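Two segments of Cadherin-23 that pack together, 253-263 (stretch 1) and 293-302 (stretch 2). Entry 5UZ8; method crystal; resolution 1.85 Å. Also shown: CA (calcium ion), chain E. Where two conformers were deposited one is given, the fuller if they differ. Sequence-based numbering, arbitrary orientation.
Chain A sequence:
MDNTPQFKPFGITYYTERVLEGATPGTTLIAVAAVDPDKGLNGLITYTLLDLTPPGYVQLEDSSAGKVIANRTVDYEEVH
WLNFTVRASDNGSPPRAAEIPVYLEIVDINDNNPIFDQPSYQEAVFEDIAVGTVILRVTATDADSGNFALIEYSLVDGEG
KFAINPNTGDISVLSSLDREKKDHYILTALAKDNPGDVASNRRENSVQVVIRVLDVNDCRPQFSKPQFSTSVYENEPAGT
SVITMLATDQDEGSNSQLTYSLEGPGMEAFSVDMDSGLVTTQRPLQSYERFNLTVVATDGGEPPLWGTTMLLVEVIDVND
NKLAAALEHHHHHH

Stretch 1 253-263: GSNSQLTYSLE
Stretch 2 293-302: LTVVATDGGE

Strands 259-263 and 293-298 run antiparallel, their N-to-C directions 153° apart and their axes approaching to 4.7 Å. Thr259 pairs with Thr298, Tyr260 with Ala297, Ser261 with Val296, Leu262 with Val295 and Glu263 with Thr294. Phi/psi stays extended, phi from -88° (Leu293) to -146° (Ser261) and psi from 121° (Thr294) to 165° (Ser261), so side chains alternate between faces. Reciprocal hydrogen bonds close the odd-numbered pairs of stretch 1: Thr259 N to Thr298 O and Thr298 N to Thr259 O, both 2.9 Å; Ser261 N to Val296 O, 2.9 Å, and Val296 N to Ser261 O, 2.8 Å; Glu263 N to Thr294 O, 2.8 Å, and Thr294 N to Glu263 O, 3.2 Å. The intervening pairs lack such bonds and bring CA atoms closer, 4.6 Å for Tyr260-Ala297.

On the apolar face, Tyr260 (chi1 m, chi2 -85°) sets CE1 4.0 Å from Ala297 CB. Leu262 (m, t) brings CD2 to 3.9 Å from CG2 of Val295 (t). The face of Thr259, Ser261, Glu263, Thr294, Val296 and Thr298 mixes polar and aliphatic groups. Thr259 (p) holds OG1 2.7 Å from a water that donates to Thr298 O (3.1 Å). Ser261 (p) places OG 3.4 Å from Val296 CB and 2.8 Å from a water that also bonds Thr298 OG1 (2.8 Å; Thr298 is m) and donates to Thr259 O (2.9 Å). Glu263 (m, t) reaches along this face, its CD 3.7 Å from CG2 of Val296 (t) and its CB 4.0 Å from CB of Thr294 (m).

Beyond the strands, Leu258 (m, t) directs CD2 to 3.9 Å from Asp299 CB. The 3-10 segment 254-255 puts Ser254 O by Gly300 N, a weak hydrogen bond (3.0 Å, 123°), and Asn255 O on the calcium at 2.3 Å. Asn255 (m, chi2 -23°) brings OD1 to 3.4 Å from Gly301 CA. Asp299 (p, chi2 26°) splits its carboxylate: OD1 accepts from Gly301 N at 3.1 Å, while OD2 binds the same ion at 2.4 Å, which explains its 3.2 Å approach to Asn255 O. An ideal CB on Gly300 would clash with Ser254 O at 2.5 Å.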

# COMPACT_ATOMS: atom_id res chain seq x y z
N GLY A 253 8.51 25.96 11.26
CA GLY A 253 9.75 26.58 10.76
C GLY A 253 9.61 28.09 10.60
O GLY A 253 9.00 28.76 11.44
N SER A 254 10.13 28.62 9.49
CA SER A 254 10.05 30.05 9.23
C SER A 254 8.60 30.56 9.21
O SER A 254 8.35 31.71 9.56
CB SER A 254 10.80 30.43 7.93
OG SER A 254 10.25 29.74 6.82
N ASN A 255 7.64 29.69 8.86
CA ASN A 255 6.22 30.07 8.83
C ASN A 255 5.62 30.42 10.21
O ASN A 255 4.54 31.01 10.28
CB ASN A 255 5.36 29.01 8.12
CG ASN A 255 5.67 28.91 6.63
OD1 ASN A 255 6.17 29.87 6.03
ND2 ASN A 255 5.41 27.73 6.03
N SER A 256 6.33 30.03 11.27
CA SER A 256 5.94 30.37 12.64
C SER A 256 7.06 31.08 13.41
O SER A 256 6.95 31.28 14.62
CB SER A 256 5.47 29.13 13.38
OG SER A 256 6.47 28.13 13.41
N GLN A 257 8.08 31.55 12.71
CA GLN A 257 9.12 32.38 13.33
C GLN A 257 8.65 33.84 13.36
O GLN A 257 8.37 34.40 12.32
CB GLN A 257 10.44 32.26 12.55
CG GLN A 257 11.27 31.06 12.98
CD GLN A 257 11.65 31.16 14.44
OE1 GLN A 257 12.42 32.05 14.84
NE2 GLN A 257 11.01 30.33 15.28
N LEU A 258 8.57 34.43 14.55
CA LEU A 258 7.86 35.70 14.71
C LEU A 258 8.79 36.85 15.00
O LEU A 258 9.76 36.70 15.76
CB LEU A 258 6.86 35.59 15.87
CG LEU A 258 5.82 34.49 15.75
CD1 LEU A 258 4.94 34.42 16.99
CD2 LEU A 258 4.99 34.69 14.50
N THR A 259 8.48 38.00 14.42
CA THR A 259 9.19 39.21 14.74
C THR A 259 8.17 40.25 15.20
O THR A 259 7.07 40.36 14.63
CB THR A 259 10.06 39.70 13.57
OG1 THR A 259 9.27 39.80 12.40
CG2 THR A 259 11.15 38.72 13.26
N TYR A 260 8.52 40.99 16.24
CA TYR A 260 7.63 42.00 16.86
C TYR A 260 7.96 43.42 16.42
O TYR A 260 9.12 43.77 16.23
CB TYR A 260 7.73 41.93 18.38
CG TYR A 260 7.34 40.59 18.90
CD1 TYR A 260 6.00 40.29 19.15
CD2 TYR A 260 8.28 39.60 19.11
CE1 TYR A 260 5.64 39.03 19.62
CE2 TYR A 260 7.92 38.33 19.56
CZ TYR A 260 6.59 38.06 19.81
OH TYR A 260 6.21 36.80 20.26
N SER A 261 6.93 44.24 16.29
CA SER A 261 7.10 45.64 16.01
C SER A 261 5.98 46.39 16.73
O SER A 261 5.02 45.76 17.23
CB SER A 261 7.06 45.89 14.50
OG SER A 261 5.84 45.41 13.94
N LEU A 262 6.15 47.70 16.83
CA LEU A 262 5.12 48.60 17.34
C LEU A 262 4.59 49.52 16.24
O LEU A 262 5.34 49.93 15.34
CB LEU A 262 5.69 49.50 18.43
CG LEU A 262 6.29 48.76 19.60
CD1 LEU A 262 6.86 49.73 20.63
CD2 LEU A 262 5.27 47.83 20.24
N GLU A 263 3.32 49.89 16.39
CA GLU A 263 2.63 50.80 15.47
C GLU A 263 1.79 51.80 16.24
O GLU A 263 1.50 51.63 17.44
CB GLU A 263 1.72 50.00 14.51
CG GLU A 263 2.43 49.45 13.30
CD GLU A 263 1.50 48.61 12.42
OE1 GLU A 263 0.27 48.63 12.62
OE2 GLU A 263 2.02 47.93 11.53
N LEU A 293 -0.76 51.51 22.47
CA LEU A 293 0.17 51.06 21.43
C LEU A 293 -0.43 49.88 20.71
O LEU A 293 -1.28 49.14 21.29
CB LEU A 293 1.48 50.63 22.04
CG LEU A 293 2.18 51.66 22.94
CD1 LEU A 293 3.44 51.10 23.61
CD2 LEU A 293 2.49 52.87 22.11
N THR A 294 -0.04 49.71 19.46
CA THR A 294 -0.40 48.52 18.71
C THR A 294 0.84 47.67 18.57
O THR A 294 1.86 48.16 18.06
CB THR A 294 -0.94 48.89 17.32
OG1 THR A 294 -2.15 49.62 17.49
CG2 THR A 294 -1.25 47.63 16.56
N VAL A 295 0.78 46.44 19.07
CA VAL A 295 1.92 45.51 19.03
C VAL A 295 1.60 44.54 17.90
O VAL A 295 0.50 44.00 17.83
CB VAL A 295 2.08 44.75 20.34
CG1 VAL A 295 3.29 43.83 20.32
CG2 VAL A 295 2.21 45.72 21.51
N VAL A 296 2.56 44.34 17.01
CA VAL A 296 2.38 43.50 15.83
C VAL A 296 3.36 42.35 15.92
O VAL A 296 4.52 42.58 16.23
CB VAL A 296 2.69 44.29 14.55
CG1 VAL A 296 2.39 43.47 13.30
CG2 VAL A 296 1.97 45.61 14.54
N ALA A 297 2.89 41.13 15.63
CA ALA A 297 3.75 39.95 15.47
C ALA A 297 3.61 39.52 14.03
O ALA A 297 2.50 39.39 13.56
CB ALA A 297 3.33 38.82 16.40
N THR A 298 4.73 39.36 13.33
CA THR A 298 4.71 38.99 11.91
C THR A 298 5.52 37.70 11.75
O THR A 298 6.64 37.60 12.27
CB THR A 298 5.34 40.11 11.07
OG1 THR A 298 4.63 41.33 11.29
CG2 THR A 298 5.34 39.81 9.60
N ASP A 299 4.98 36.73 11.01
CA ASP A 299 5.70 35.50 10.79
C ASP A 299 6.68 35.63 9.62
O ASP A 299 6.79 36.71 8.98
CB ASP A 299 4.76 34.28 10.67
CG ASP A 299 3.89 34.28 9.42
OD1 ASP A 299 4.26 34.87 8.37
OD2 ASP A 299 2.83 33.62 9.48
N GLY A 300 7.43 34.55 9.38
CA GLY A 300 8.42 34.51 8.31
C GLY A 300 7.97 33.88 7.02
O GLY A 300 8.81 33.49 6.19
N GLY A 301 6.66 33.79 6.82
CA GLY A 301 6.10 33.27 5.58
C GLY A 301 6.28 34.24 4.44
O GLY A 301 6.68 35.37 4.65
N GLU A 302 5.95 33.77 3.25
CA GLU A 302 6.03 34.54 2.01
C GLU A 302 4.68 34.48 1.28
O GLU A 302 4.34 33.45 0.73
CB GLU A 302 7.14 33.96 1.11
CG GLU A 302 8.52 34.23 1.68
CD GLU A 302 9.65 33.73 0.81
OE1 GLU A 302 10.64 34.49 0.65
OE2 GLU A 302 9.55 32.61 0.27
CA CA E . 2.25 31.47 10.22
O HOH W 1 9.09 31.37 4.54
O HOH W 2 5.67 30.68 3.25
O HOH W 3 6.00 42.71 13.32
O HOH W 4 9.16 37.90 10.54
O HOH W 5 -1.16 52.59 18.69